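Local coordinates for protein possible prolidase (Bifidobacterium longum NCC2705, PDB 2P9B) that is a putative prolidase of the amidohydrolase family that may hydrolyse carbon-nitrogen bonds other than peptide bonds, its substrate and exact activity not being established, at residues V261-G267 against Y288-T294; L338-V342 against A377-N382. One frame throughout, in Å; residues are numbered along the deposited sequence.

Interaction 1 of 2, residues V261-G267 against Y288-T294; sequences VDTIEHG and YSALIPT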
ATOM      1  N   VAL A 261       0.540  -5.234 -16.928  1.00 13.05           N
ATOM      2  CA  VAL A 261       0.571  -5.190 -15.468  1.00 12.70           C
ATOM      3  C   VAL A 261       0.045  -3.842 -14.994  1.00 13.12           C
ATOM      4  O   VAL A 261       0.423  -2.794 -15.521  1.00 15.68           O
ATOM      5  CB  VAL A 261       2.017  -5.406 -14.939  1.00 12.95           C
ATOM      6  CG1 VAL A 261       2.092  -5.135 -13.445  1.00 14.49           C
ATOM      7  CG2 VAL A 261       2.456  -6.822 -15.222  1.00 13.97           C
ATOM      8  N   ASP A 262      -0.821  -3.873 -13.988  1.00 11.40           N
ATOM      9  CA  ASP A 262      -1.426  -2.657 -13.454  1.00 11.79           C
ATOM     10  C   ASP A 262      -0.541  -1.816 -12.541  1.00 12.08           C
ATOM     11  O   ASP A 262      -0.650  -0.590 -12.530  1.00 13.38           O
ATOM     12  CB  ASP A 262      -2.713  -3.043 -12.754  1.00 11.42           C
ATOM     13  CG  ASP A 262      -3.613  -3.835 -13.667  1.00 13.84           C
ATOM     14  OD1 ASP A 262      -4.199  -3.223 -14.585  1.00 14.88           O
ATOM     15  OD2 ASP A 262      -3.708  -5.066 -13.488  1.00 13.94           O
ATOM     16  N   THR A 263       0.322  -2.467 -11.769  1.00 11.78           N
ATOM     17  CA  THR A 263       1.216  -1.733 -10.883  1.00 11.57           C
ATOM     18  C   THR A 263       2.626  -2.290 -10.940  1.00 11.80           C
ATOM     19  O   THR A 263       2.827  -3.504 -10.994  1.00 12.34           O
ATOM     20  CB  THR A 263       0.747  -1.786  -9.406  1.00 11.64           C
ATOM     21  OG1 THR A 263       0.775  -3.139  -8.940  1.00 12.40           O
ATOM     22  CG2 THR A 263      -0.651  -1.226  -9.268  1.00 13.28           C
ATOM     23  N   ILE A 264       3.598  -1.389 -10.946  1.00 11.07           N
ATOM     24  CA  ILE A 264       4.996  -1.789 -10.957  1.00 10.60           C
ATOM     25  C   ILE A 264       5.518  -1.509  -9.551  1.00 10.73           C
ATOM     26  O   ILE A 264       5.390  -0.385  -9.062  1.00 11.44           O
ATOM     27  CB  ILE A 264       5.820  -0.946 -11.953  1.00  9.84           C
ATOM     28  CG1 ILE A 264       5.308  -1.163 -13.382  1.00 12.11           C
ATOM     29  CG2 ILE A 264       7.305  -1.296 -11.828  1.00 11.68           C
ATOM     30  CD1 ILE A 264       5.478  -2.578 -13.910  1.00 14.82           C
ATOM     31  N   GLU A 265       6.078  -2.528  -8.901  1.00 11.79           N
ATOM     32  CA  GLU A 265       6.634  -2.363  -7.560  1.00 12.48           C
ATOM     33  C   GLU A 265       8.145  -2.216  -7.653  1.00 12.85           C
ATOM     34  O   GLU A 265       8.804  -2.971  -8.366  1.00 13.72           O
ATOM     35  CB  GLU A 265       6.307  -3.555  -6.656  1.00 14.96           C
ATOM     36  CG  GLU A 265       4.915  -3.510  -6.046  1.00 22.54           C
ATOM     37  CD  GLU A 265       3.834  -3.652  -7.080  1.00 24.26           C
ATOM     38  OE1 GLU A 265       3.898  -4.629  -7.857  1.00 29.37           O
ATOM     39  OE2 GLU A 265       2.921  -2.800  -7.113  1.00 18.98           O
ATOM     40  N   HIS A 266       8.668  -1.244  -6.908  1.00 14.31           N
ATOM     41  CA  HIS A 266      10.092  -0.907  -6.867  1.00 15.63           C
ATOM     42  C   HIS A 266      10.406  -0.051  -8.090  1.00 15.13           C
ATOM     43  O   HIS A 266      10.539   1.165  -7.987  1.00 15.77           O
ATOM     44  CB  HIS A 266      10.963  -2.169  -6.848  1.00 20.33           C
ATOM     45  CG  HIS A 266      10.838  -2.970  -5.588  1.00 25.89           C
ATOM     46  ND1 HIS A 266       9.673  -3.613  -5.225  1.00 30.90           N
ATOM     47  CD2 HIS A 266      11.733  -3.232  -4.607  1.00 30.92           C
ATOM     48  CE1 HIS A 266       9.857  -4.237  -4.073  1.00 31.85           C
ATOM     49  NE2 HIS A 266      11.098  -4.021  -3.677  1.00 33.65           N
ATOM     50  N   GLY A 267      10.515  -0.686  -9.249  1.00 15.28           N
ATOM     51  CA  GLY A 267      10.779   0.071 -10.460  1.00 14.36           C
ATOM     52  C   GLY A 267      12.243   0.299 -10.771  1.00 14.86           C
ATOM     53  O   GLY A 267      13.127  -0.253 -10.119  1.00 15.26           O
ATOM     54  N   TYR A 288      -4.157   2.118 -17.787  1.00 15.97           N
ATOM     55  CA  TYR A 288      -2.955   2.799 -17.318  1.00 15.66           C
ATOM     56  C   TYR A 288      -2.274   1.945 -16.259  1.00 14.45           C
ATOM     57  O   TYR A 288      -2.896   1.069 -15.672  1.00 14.49           O
ATOM     58  CB  TYR A 288      -3.317   4.164 -16.718  1.00 17.65           C
ATOM     59  CG  TYR A 288      -3.908   4.089 -15.330  1.00 18.24           C
ATOM     60  CD1 TYR A 288      -3.094   4.170 -14.200  1.00 20.38           C
ATOM     61  CD2 TYR A 288      -5.277   3.913 -15.141  1.00 20.32           C
ATOM     62  CE1 TYR A 288      -3.631   4.079 -12.918  1.00 19.92           C
ATOM     63  CE2 TYR A 288      -5.823   3.820 -13.867  1.00 21.22           C
ATOM     64  CZ  TYR A 288      -4.995   3.903 -12.760  1.00 22.18           C
ATOM     65  OH  TYR A 288      -5.529   3.799 -11.494  1.00 23.30           O
ATOM     66  N   SER A 289      -0.992   2.203 -16.026  1.00 14.05           N
ATOM     67  CA  SER A 289      -0.246   1.470 -15.015  1.00 12.94           C
ATOM     68  C   SER A 289       0.237   2.481 -13.991  1.00 12.54           C
ATOM     69  O   SER A 289       0.395   3.657 -14.303  1.00 13.92           O
ATOM     70  CB  SER A 289       0.937   0.735 -15.646  1.00 14.30           C
ATOM     71  OG  SER A 289       0.481  -0.309 -16.485  1.00 13.37           O
ATOM     72  N   ALA A 290       0.442   2.028 -12.760  1.00 11.78           N
ATOM     73  CA  ALA A 290       0.902   2.914 -11.706  1.00 11.68           C
ATOM     74  C   ALA A 290       2.222   2.407 -11.148  1.00 11.53           C
ATOM     75  O   ALA A 290       2.569   1.242 -11.322  1.00 12.39           O
ATOM     76  CB  ALA A 290      -0.141   2.993 -10.589  1.00 10.59           C
ATOM     77  N   LEU A 291       2.955   3.295 -10.489  1.00 11.78           N
ATOM     78  CA  LEU A 291       4.237   2.940  -9.891  1.00 11.53           C
ATOM     79  C   LEU A 291       4.145   2.973  -8.366  1.00  9.94           C
ATOM     80  O   LEU A 291       3.595   3.914  -7.800  1.00 11.09           O
ATOM     81  CB  LEU A 291       5.310   3.927 -10.351  1.00 10.65           C
ATOM     82  CG  LEU A 291       6.692   3.793  -9.705  1.00 11.53           C
ATOM     83  CD1 LEU A 291       7.339   2.481 -10.117  1.00 13.54           C
ATOM     84  CD2 LEU A 291       7.561   4.956 -10.126  1.00 12.99           C
ATOM     85  N   ILE A 292       4.672   1.938  -7.708  1.00 11.14           N
ATOM     86  CA  ILE A 292       4.697   1.867  -6.241  1.00 10.53           C
ATOM     87  C   ILE A 292       6.187   1.719  -5.907  1.00 10.90           C
ATOM     88  O   ILE A 292       6.688   0.609  -5.762  1.00 12.35           O
ATOM     89  CB  ILE A 292       3.936   0.624  -5.695  1.00 11.57           C
ATOM     90  CG1 ILE A 292       2.543   0.521  -6.331  1.00 12.27           C
ATOM     91  CG2 ILE A 292       3.762   0.745  -4.170  1.00 11.93           C
ATOM     92  CD1 ILE A 292       1.618   1.653  -5.974  1.00 14.04           C
ATOM     93  N   PRO A 293       6.913   2.844  -5.782  1.00 11.78           N
ATOM     94  CA  PRO A 293       8.352   2.829  -5.483  1.00 12.23           C
ATOM     95  C   PRO A 293       8.833   1.959  -4.328  1.00 12.26           C
ATOM     96  O   PRO A 293       9.914   1.376  -4.406  1.00 14.02           O
ATOM     97  CB  PRO A 293       8.677   4.305  -5.254  1.00 13.88           C
ATOM     98  CG  PRO A 293       7.670   5.013  -6.105  1.00 14.41           C
ATOM     99  CD  PRO A 293       6.409   4.228  -5.815  1.00 11.34           C
ATOM    100  N   THR A 294       8.046   1.878  -3.261  1.00 13.08           N
ATOM    101  CA  THR A 294       8.424   1.099  -2.082  1.00 13.49           C
ATOM    102  C   THR A 294       9.852   1.439  -1.643  1.00 13.04           C
ATOM    103  O   THR A 294      10.674   0.555  -1.401  1.00 13.30           O
ATOM    104  CB  THR A 294       8.321  -0.426  -2.339  1.00 16.55           C
ATOM    105  OG1 THR A 294       9.383  -0.846  -3.202  1.00 22.12           O
ATOM    106  CG2 THR A 294       6.997  -0.764  -3.003  1.00 15.18           C
TER
HETATM  107  O   HOH W   1      -4.997  -0.728 -14.721  1.00 15.31           O
HETATM  108  O   HOH W   2      -3.005   0.848 -12.527  1.00 17.54           O

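Interaction 2 of 2, residues L338-V342 against A377-N382; sequences LMIGV and AATAVN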
ATOM      1  N   LEU A 338       2.829  10.824 -13.392  1.00 14.93           N
ATOM      2  CA  LEU A 338       2.254   9.485 -13.438  1.00 14.55           C
ATOM      3  C   LEU A 338       1.539   9.154 -12.129  1.00 13.38           C
ATOM      4  O   LEU A 338       1.642   9.885 -11.144  1.00 14.34           O
ATOM      5  CB  LEU A 338       3.346   8.441 -13.683  1.00 15.34           C
ATOM      6  CG  LEU A 338       4.170   8.544 -14.971  1.00 15.17           C
ATOM      7  CD1 LEU A 338       5.218   7.448 -14.967  1.00 15.80           C
ATOM      8  CD2 LEU A 338       3.262   8.419 -16.193  1.00 16.68           C
HETATM    9  N   MSE A 339       0.797   8.051 -12.142  1.00 13.87           N
HETATM   10  CA  MSE A 339       0.088   7.587 -10.958  1.00 14.10           C
HETATM   11  C   MSE A 339       1.123   6.896 -10.075  1.00 13.22           C
HETATM   12  O   MSE A 339       1.690   5.878 -10.462  1.00 12.86           O
HETATM   13  CB  MSE A 339      -1.013   6.605 -11.363  1.00 15.65           C
HETATM   14  CG  MSE A 339      -2.241   7.269 -12.016  1.00 17.82           C
HETATM   15 SE   MSE A 339      -3.250   8.425 -10.935  1.00 23.88          SE
HETATM   16  CE  MSE A 339      -4.230   7.104  -9.983  1.00 20.65           C
ATOM     17  N   ILE A 340       1.369   7.465  -8.898  1.00 12.68           N
ATOM     18  CA  ILE A 340       2.362   6.917  -7.977  1.00 11.67           C
ATOM     19  C   ILE A 340       1.730   6.671  -6.620  1.00  9.75           C
ATOM     20  O   ILE A 340       1.170   7.584  -6.021  1.00 12.35           O
ATOM     21  CB  ILE A 340       3.535   7.895  -7.787  1.00 11.58           C
ATOM     22  CG1 ILE A 340       4.133   8.239  -9.155  1.00 12.31           C
ATOM     23  CG2 ILE A 340       4.572   7.285  -6.846  1.00 11.86           C
ATOM     24  CD1 ILE A 340       5.194   9.315  -9.118  1.00 14.50           C
ATOM     25  N   GLY A 341       1.849   5.442  -6.133  1.00  9.30           N
ATOM     26  CA  GLY A 341       1.255   5.113  -4.852  1.00 10.89           C
ATOM     27  C   GLY A 341       2.240   4.918  -3.722  1.00 10.49           C
ATOM     28  O   GLY A 341       3.444   5.106  -3.876  1.00 12.50           O
ATOM     29  N   VAL A 342       1.702   4.536  -2.571  1.00  9.94           N
ATOM     30  CA  VAL A 342       2.495   4.304  -1.372  1.00  9.33           C
ATOM     31  C   VAL A 342       2.379   2.841  -0.952  1.00 10.74           C
ATOM     32  O   VAL A 342       1.285   2.337  -0.684  1.00 11.20           O
ATOM     33  CB  VAL A 342       2.011   5.215  -0.217  1.00 11.12           C
ATOM     34  CG1 VAL A 342       2.587   4.748   1.106  1.00 11.57           C
ATOM     35  CG2 VAL A 342       2.429   6.655  -0.489  1.00 12.26           C
ATOM     36  N   ALA A 377      -1.040  10.738  -2.248  1.00 10.34           N
ATOM     37  CA  ALA A 377      -0.618   9.464  -2.818  1.00 10.48           C
ATOM     38  C   ALA A 377      -1.004   8.305  -1.901  1.00 10.72           C
ATOM     39  O   ALA A 377      -1.420   7.250  -2.365  1.00 11.57           O
ATOM     40  CB  ALA A 377       0.896   9.471  -3.039  1.00 11.54           C
ATOM     41  N   ALA A 378      -0.885   8.527  -0.597  1.00 10.68           N
ATOM     42  CA  ALA A 378      -1.193   7.492   0.384  1.00 10.51           C
ATOM     43  C   ALA A 378      -2.683   7.245   0.565  1.00 11.49           C
ATOM     44  O   ALA A 378      -3.076   6.224   1.131  1.00 11.88           O
ATOM     45  CB  ALA A 378      -0.575   7.851   1.731  1.00 10.52           C
ATOM     46  N   THR A 379      -3.512   8.173   0.097  1.00 10.36           N
ATOM     47  CA  THR A 379      -4.953   8.031   0.272  1.00 10.35           C
ATOM     48  C   THR A 379      -5.741   7.932  -1.031  1.00 10.66           C
ATOM     49  O   THR A 379      -6.058   6.840  -1.493  1.00 11.26           O
ATOM     50  CB  THR A 379      -5.510   9.208   1.127  1.00 11.61           C
ATOM     51  OG1 THR A 379      -5.154  10.458   0.520  1.00 12.84           O
ATOM     52  CG2 THR A 379      -4.928   9.169   2.531  1.00 12.26           C
ATOM     53  N   ALA A 380      -6.045   9.080  -1.623  1.00 12.14           N
ATOM     54  CA  ALA A 380      -6.815   9.118  -2.858  1.00 12.50           C
ATOM     55  C   ALA A 380      -6.177   8.349  -4.013  1.00 11.82           C
ATOM     56  O   ALA A 380      -6.846   7.544  -4.661  1.00 12.88           O
ATOM     57  CB  ALA A 380      -7.055  10.568  -3.269  1.00 13.56           C
ATOM     58  N   VAL A 381      -4.894   8.590  -4.280  1.00 11.46           N
ATOM     59  CA  VAL A 381      -4.242   7.898  -5.387  1.00 10.62           C
ATOM     60  C   VAL A 381      -4.170   6.392  -5.140  1.00 11.13           C
ATOM     61  O   VAL A 381      -4.516   5.612  -6.023  1.00 10.68           O
ATOM     62  CB  VAL A 381      -2.816   8.447  -5.669  1.00  9.72           C
ATOM     63  CG1 VAL A 381      -2.231   7.743  -6.887  1.00 10.45           C
ATOM     64  CG2 VAL A 381      -2.866   9.957  -5.904  1.00 11.78           C
ATOM     65  N   ASN A 382      -3.732   5.986  -3.950  1.00 10.66           N
ATOM     66  CA  ASN A 382      -3.660   4.561  -3.605  1.00 10.71           C
ATOM     67  C   ASN A 382      -5.044   3.918  -3.788  1.00 11.14           C
ATOM     68  O   ASN A 382      -5.154   2.802  -4.291  1.00 11.47           O
ATOM     69  CB  ASN A 382      -3.210   4.372  -2.142  1.00 11.19           C
ATOM     70  CG  ASN A 382      -1.732   3.973  -2.002  1.00 10.58           C
ATOM     71  OD1 ASN A 382      -1.224   3.823  -0.878  1.00 13.42           O
ATOM     72  ND2 ASN A 382      -1.049   3.792  -3.122  1.00  9.54           N
TER

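Interaction 1 of 2, residues V261-G267 against Y288-T294
Two neighbouring parallel strands meet here, and nearly every backbone group between them is paired. Along the register, Ala290 N donates to Asp262 O, Ile264 N to Ala290 O and Ile292 N to Ile264 O (each 2.8 Å), and His266 N to Ile292 O (2.9 Å). The bonds thus come from alternate residues, as parallel pairing requires. The intervening Thr263 and Glu265 turn their backbone groups the other way, to strand 243-247. At the Val261 end, Ser289 OG donates to Val261 O at 2.7 Å and is also bonded to Asn281 ND2. Two waters bridge the segments there, one between Asp262 OD1 (2.6 Å) and Tyr288 O (2.9 Å), the other between Asp262 O (2.8 Å) and Tyr288 O (3.2 Å). Asp262 OD1 also accepts from Leu285 N, and OD2 from His237 and the amide of Val243.

The side chains split between the two faces. Ile264 CG2 meets Leu291 CD1 at 4.1 Å on the face covered by helices 250-259 and 272-279. On the other, Thr263 OG1, also bonded to Arg133, donates to Glu265 OE2 (2.8 Å), and that buried carboxylate forms salt bridges with Arg133 and Lys203. With helix 272-279 linking the strands, this is a beta-alpha-beta unit of the amidohydrolase TIM barrel; on its interior face Thr263 and Glu265 lie beside Ala290 and Ile292, and Glu265 touches His77 of a possible, unconfirmed metal site.

Interaction 2 of 2, residues L338-V342 against A377-N382
Ala377 opens the contact: its CB points at the extended chain and lies 3.5 Å from Ile340 O, while Val342 CG2 approaches the same CB at 4.1 Å. At Ala378 that valine methyl finds its next neighbour, CG2 to CB at 3.9 Å, and Leu360 of helix 356-367 touches both residues. The helix widens here into a pi-type turn across 377-381, with a weak bond from Asn382 N to Ala377 O (3.1 Å). Residues 338-342, extended and backbone-bonded to Leu291 and Ala76, line the barrel wall, and helix 371-385 packs on its outside, as in TIM-barrel folds. At the end of that turn Val381 points at the chain; its CG1 sits 3.5 Å from Ile340 O and 3.7 Å from CE of Met339, a selenomethionine whose side chain bends over it. Asn382 closes the segment with its amide group beside Gly341 CA, where a side chain on residue 341 would collide with it.

Both contacts are largely buried and build adjoining parts of one barrel, their centres about 10 Å apart; Met339 and Val381 of interaction 2 are partly exposed, in interaction 1 Tyr288 alone. Residues 288-294 and 338-342 are the common border: Leu291 N to Met339 O and Leu291 O to Gly341 N, both 2.9 Å, are probable hydrogen bonds that carry the pairing of interaction 1 on into the extended chain of interaction 2, and Tyr288 CE1 packs on Met339 CG at 3.6 Å. Interaction 1 joins strand to strand, so backbone hydrogen bonds dominate and charged groups cluster on its interior face. Interaction 2 joins wall to outer helix, mostly through apolar side chains.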